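Local coordinates for uncharacterized conserved protein (Staphylococcus epidermidis, PDB 3FRM) that is of unknown function but carries a GNAT-type acetyltransferase domain, so it may transfer acyl groups from a coenzyme A thioester, at residues A26-P31 against T41-T46; K45-M50 against F74-N79. All coordinates share one frame; numbering follows the deposited sequence.

Contact 1: A26-P31 against T41-T46; sequences AIYLLP and TWIYKT
The carbonyl oxygen of Ala26 is held twice. Ile43 N donates a hydrogen bond to Ala26 O at 2.9 Å, almost straight (166° at the hydrogen) and nearly along the C=O axis, while Trp42 CA adds a weaker CA-H...O contact at 3.5 Å to the same oxygen (138°). Ala26 N returns a bond to Ile43 O at 2.9 Å, this time in the carbonyl plane, which closes the two-bond ring of an antiparallel hydrogen-bonded pair. Tyr28 and Thr41 form the next such pair, with Tyr28 N to Thr41 O at 2.9 Å; in the return bond, Thr41 N stands above the plane of the Tyr28 carbonyl, the most bent of the four. Between them, Ile27 and Trp42 are a non-hydrogen-bonded pair whose side chains lie alongside each other. With Ile27 CG1 anti to the carbonyl carbon, its branch runs over one indole face: CG1 sits 3.8 Å from the centroid of the Trp42 five-membered ring, 12° off the normal, a CH-pi contact. Ile27 CD1 continues toward the ring's rim, 3.5 Å from Trp42 CZ2. On the opposite face of the sheet, Tyr28 crosses Ile43 obliquely, its CE2 3.9 Å from Ile43 CG1. These two strands make a beta hairpin joined by a long loop. Strand 17-21 pairs with the outer edge of 25-29, strand 72-75 runs parallel beside 41-44, and helix 50-66 packs on the Trp42 face through Asp56 and Gln60.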
# COMPACT_ATOMS: atom_id res chain seq x y z
N ALA A 26 2.07 -7.46 26.46
CA ALA A 26 2.00 -6.18 27.14
C ALA A 26 0.55 -5.77 26.97
O ALA A 26 0.01 -5.90 25.89
CB ALA A 26 2.94 -5.14 26.44
N ILE A 27 -0.08 -5.31 28.03
CA ILE A 27 -1.45 -4.77 27.96
C ILE A 27 -1.47 -3.24 28.15
O ILE A 27 -0.91 -2.76 29.11
CB ILE A 27 -2.28 -5.37 29.06
CG1 ILE A 27 -2.38 -6.89 28.88
CG2 ILE A 27 -3.63 -4.64 29.19
CD1 ILE A 27 -3.40 -7.52 29.84
N TYR A 28 -2.08 -2.49 27.24
CA TYR A 28 -2.10 -1.04 27.31
C TYR A 28 -3.56 -0.58 27.37
O TYR A 28 -4.42 -1.11 26.68
CB TYR A 28 -1.45 -0.47 26.07
CG TYR A 28 0.05 -0.60 26.03
CD1 TYR A 28 0.86 0.47 26.39
CD2 TYR A 28 0.66 -1.79 25.67
CE1 TYR A 28 2.26 0.38 26.35
CE2 TYR A 28 2.06 -1.91 25.65
CZ TYR A 28 2.84 -0.80 25.99
OH TYR A 28 4.21 -0.87 25.99
N LEU A 29 -3.81 0.44 28.19
CA LEU A 29 -5.04 1.08 28.40
C LEU A 29 -4.77 2.57 28.64
O LEU A 29 -3.71 2.93 29.17
CB LEU A 29 -5.64 0.54 29.68
CG LEU A 29 -6.74 -0.50 29.79
CD1 LEU A 29 -6.69 -1.60 28.78
CD2 LEU A 29 -6.57 -1.05 31.17
N LEU A 30 -5.76 3.40 28.30
CA LEU A 30 -5.75 4.78 28.65
C LEU A 30 -7.17 5.11 29.14
O LEU A 30 -8.04 5.56 28.38
CB LEU A 30 -5.35 5.64 27.46
CG LEU A 30 -5.09 7.14 27.69
CD1 LEU A 30 -3.99 7.40 28.69
CD2 LEU A 30 -4.68 7.85 26.38
N PRO A 31 -7.41 4.86 30.43
CA PRO A 31 -8.73 4.93 31.04
C PRO A 31 -9.49 6.26 30.87
O PRO A 31 -10.71 6.23 30.74
CB PRO A 31 -8.44 4.58 32.51
CG PRO A 31 -7.25 3.66 32.42
CD PRO A 31 -6.41 4.27 31.34
N THR A 41 -5.12 -1.77 23.96
CA THR A 41 -4.83 -2.92 23.14
C THR A 41 -3.84 -3.86 23.83
O THR A 41 -3.15 -3.47 24.76
CB THR A 41 -4.28 -2.44 21.74
OG1 THR A 41 -4.41 -3.50 20.76
CG2 THR A 41 -2.84 -1.93 21.83
N TRP A 42 -3.80 -5.10 23.36
CA TRP A 42 -2.84 -6.05 23.79
C TRP A 42 -1.76 -6.19 22.70
O TRP A 42 -2.10 -6.38 21.55
CB TRP A 42 -3.52 -7.41 23.92
CG TRP A 42 -4.20 -7.67 25.16
CD1 TRP A 42 -5.06 -6.81 25.85
CD2 TRP A 42 -4.22 -8.91 25.87
NE1 TRP A 42 -5.57 -7.45 26.96
CE2 TRP A 42 -5.09 -8.74 26.99
CE3 TRP A 42 -3.61 -10.14 25.67
CZ2 TRP A 42 -5.32 -9.76 27.91
CZ3 TRP A 42 -3.85 -11.14 26.59
CH2 TRP A 42 -4.69 -10.94 27.71
N ILE A 43 -0.48 -6.12 23.09
CA ILE A 43 0.64 -6.37 22.19
C ILE A 43 1.21 -7.74 22.57
O ILE A 43 1.82 -7.89 23.61
CB ILE A 43 1.73 -5.32 22.37
CG1 ILE A 43 1.16 -3.89 22.43
CG2 ILE A 43 2.83 -5.41 21.26
CD1 ILE A 43 0.45 -3.44 21.21
N TYR A 44 1.02 -8.77 21.76
CA TYR A 44 1.62 -10.07 22.08
C TYR A 44 3.13 -10.04 21.84
O TYR A 44 3.59 -9.42 20.88
CB TYR A 44 1.02 -11.22 21.26
CG TYR A 44 -0.35 -11.70 21.69
CD1 TYR A 44 -0.54 -12.41 22.87
CD2 TYR A 44 -1.46 -11.47 20.90
CE1 TYR A 44 -1.77 -12.86 23.26
CE2 TYR A 44 -2.74 -11.95 21.30
CZ TYR A 44 -2.87 -12.62 22.48
OH TYR A 44 -4.09 -13.08 22.84
N LYS A 45 3.87 -10.73 22.70
CA LYS A 45 5.26 -11.02 22.50
C LYS A 45 5.46 -12.46 22.02
O LYS A 45 6.33 -12.72 21.18
CB LYS A 45 6.00 -10.76 23.80
CG LYS A 45 6.16 -9.24 23.99
CD LYS A 45 6.27 -8.78 25.44
CE LYS A 45 7.71 -8.78 25.91
NZ LYS A 45 7.74 -8.77 27.40
N THR A 46 4.63 -13.38 22.49
CA THR A 46 4.62 -14.74 21.93
C THR A 46 3.20 -15.15 21.47
O THR A 46 2.22 -14.74 22.05
CB THR A 46 5.21 -15.77 22.89
OG1 THR A 46 4.56 -15.62 24.15
CG2 THR A 46 6.69 -15.52 23.06

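Contact 2: K45-M50 against F74-N79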
# COMPACT_ATOMS: atom_id res chain seq x y z
N LYS A 45 3.87 -10.73 22.70
CA LYS A 45 5.26 -11.02 22.50
C LYS A 45 5.46 -12.46 22.02
O LYS A 45 6.33 -12.72 21.18
CB LYS A 45 6.00 -10.76 23.80
CG LYS A 45 6.16 -9.24 23.99
CD LYS A 45 6.27 -8.78 25.44
CE LYS A 45 7.71 -8.78 25.91
NZ LYS A 45 7.74 -8.77 27.40
N THR A 46 4.63 -13.38 22.49
CA THR A 46 4.62 -14.74 21.93
C THR A 46 3.20 -15.15 21.47
O THR A 46 2.22 -14.74 22.05
CB THR A 46 5.21 -15.77 22.89
OG1 THR A 46 4.56 -15.62 24.15
CG2 THR A 46 6.69 -15.52 23.06
N MSE A 47 3.14 -15.96 20.43
CA MSE A 47 1.89 -16.46 19.86
C MSE A 47 1.03 -17.25 20.81
O MSE A 47 1.42 -18.32 21.24
CB MSE A 47 2.21 -17.40 18.69
CG MSE A 47 2.28 -16.70 17.36
SE MSE A 47 0.53 -16.00 16.69
CE MSE A 47 1.36 -15.28 15.05
N PRO A 48 -0.18 -16.75 21.09
CA PRO A 48 -1.13 -17.53 21.86
C PRO A 48 -1.61 -18.73 21.04
O PRO A 48 -1.70 -18.63 19.84
CB PRO A 48 -2.29 -16.54 22.06
CG PRO A 48 -2.24 -15.62 20.90
CD PRO A 48 -0.75 -15.47 20.63
N THR A 49 -1.90 -19.87 21.66
CA THR A 49 -2.73 -20.84 20.98
C THR A 49 -4.14 -20.25 20.88
O THR A 49 -4.50 -19.26 21.57
CB THR A 49 -2.90 -22.11 21.76
OG1 THR A 49 -3.86 -21.90 22.81
CG2 THR A 49 -1.59 -22.57 22.33
N MSE A 50 -4.93 -20.88 20.02
CA MSE A 50 -6.31 -20.56 19.83
C MSE A 50 -7.03 -20.48 21.15
O MSE A 50 -7.74 -19.52 21.37
CB MSE A 50 -6.95 -21.58 18.91
CG MSE A 50 -8.06 -21.02 18.06
SE MSE A 50 -9.76 -21.76 18.63
CE MSE A 50 -9.93 -23.46 17.68
N PHE A 74 -5.67 -6.67 19.15
CA PHE A 74 -4.45 -7.35 19.46
C PHE A 74 -3.49 -7.16 18.32
O PHE A 74 -3.90 -7.07 17.16
CB PHE A 74 -4.72 -8.87 19.61
CG PHE A 74 -5.87 -9.20 20.59
CD1 PHE A 74 -5.60 -9.59 21.88
CD2 PHE A 74 -7.20 -9.09 20.20
CE1 PHE A 74 -6.66 -9.90 22.79
CE2 PHE A 74 -8.25 -9.37 21.10
CZ PHE A 74 -7.97 -9.79 22.38
N SER A 75 -2.20 -7.08 18.66
CA SER A 75 -1.09 -7.21 17.74
C SER A 75 -0.44 -8.51 18.05
O SER A 75 -0.38 -8.86 19.22
CB SER A 75 -0.03 -6.19 18.04
OG SER A 75 -0.58 -4.98 17.82
N PHE A 76 0.15 -9.14 17.04
CA PHE A 76 0.83 -10.39 17.21
C PHE A 76 2.35 -10.19 17.13
O PHE A 76 2.84 -9.08 16.95
CB PHE A 76 0.26 -11.44 16.23
CG PHE A 76 -1.14 -11.86 16.55
CD1 PHE A 76 -1.39 -12.85 17.45
CD2 PHE A 76 -2.22 -11.22 15.98
CE1 PHE A 76 -2.72 -13.22 17.78
CE2 PHE A 76 -3.52 -11.56 16.28
CZ PHE A 76 -3.78 -12.57 17.19
N PRO A 77 3.13 -11.26 17.31
CA PRO A 77 4.57 -11.01 17.42
C PRO A 77 5.20 -10.52 16.11
O PRO A 77 4.78 -10.90 15.03
CB PRO A 77 5.12 -12.38 17.78
CG PRO A 77 3.85 -13.08 18.47
CD PRO A 77 2.72 -12.64 17.66
N ALA A 78 6.17 -9.66 16.22
CA ALA A 78 7.00 -9.28 15.05
C ALA A 78 7.39 -10.44 14.14
O ALA A 78 7.91 -11.45 14.58
CB ALA A 78 8.23 -8.56 15.51
N ASN A 79 7.06 -10.29 12.86
CA ASN A 79 7.48 -11.23 11.87
C ASN A 79 6.96 -12.66 12.10
O ASN A 79 7.55 -13.60 11.65
CB ASN A 79 9.00 -11.24 11.79
CG ASN A 79 9.52 -9.85 11.62
OD1 ASN A 79 9.19 -9.20 10.66
ND2 ASN A 79 10.25 -9.36 12.59
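Met47, modelled as selenomethionine, meets both Phe76 and Pro77, and its side chain can be traced atom by atom. From CB the chain reaches CG, which lies 4.1 Å from Pro77 CD. A bend at chi2 (-68°) then turns the selenium toward Phe76, where SE comes within 3.8 Å of Phe76 CD1. SE is 4.8 Å from the centroid of that ring and 56° off its normal, so this Met-aromatic contact is oblique. With chi3 at 180° the terminal methyl extends onward to Pro77: CE is 4.0 Å from Pro77 CD and 4.2 Å from Phe76 CB. Pro48 supplies a second approach to the ring, its CG meeting CE1 of Phe76 at the edge, near the ring plane, at 4.0 Å. Pro77, whose CB is directed toward residues 45-50, also rests on backbone: its CG is 3.6 Å from Met47 N. Phe76 is further enclosed by Leu86 and Ile90 of helix 84-92, while Thr49 caps the N-terminus of helix 50-66 through OG1 to Gln52 N. No hydrogen bond crosses the two segments, and Pro77, opposite Lys45, has no amide hydrogen to give. The Lys45 ammonium is engaged outside them, in a salt bridge with Glu21 and a hydrogen bond to Asp22 O. The contact therefore rests on dispersion and shape fit between selenium, methyl, proline and phenyl surfaces, and on Pro77 lying against the polar backbone of 45-47.

Contact 1 is the more buried of the two and is set by strand pairing, whereas contact 2 is partly exposed and lies where the same sheet gives way to loops. Their centres are 11 Å apart, and the chain passes directly from one to the other through Lys45 and Thr46. Strand 41-44 links them: one edge serves contact 1, and the other bonds to strand 72-75, with Tyr44 N 2.9 Å from Ser75 O and Trp42 O 3.0 Å from Ser75 N. Aromatic packing follows the same path, Trp42 on Phe74 and Tyr44 on Phe76. Chemistry thus shifts from directional backbone bonds plus a CH-pi contact to mainly apolar van der Waals contact, with a Met-aromatic approach and no hydrogen bond across the segments.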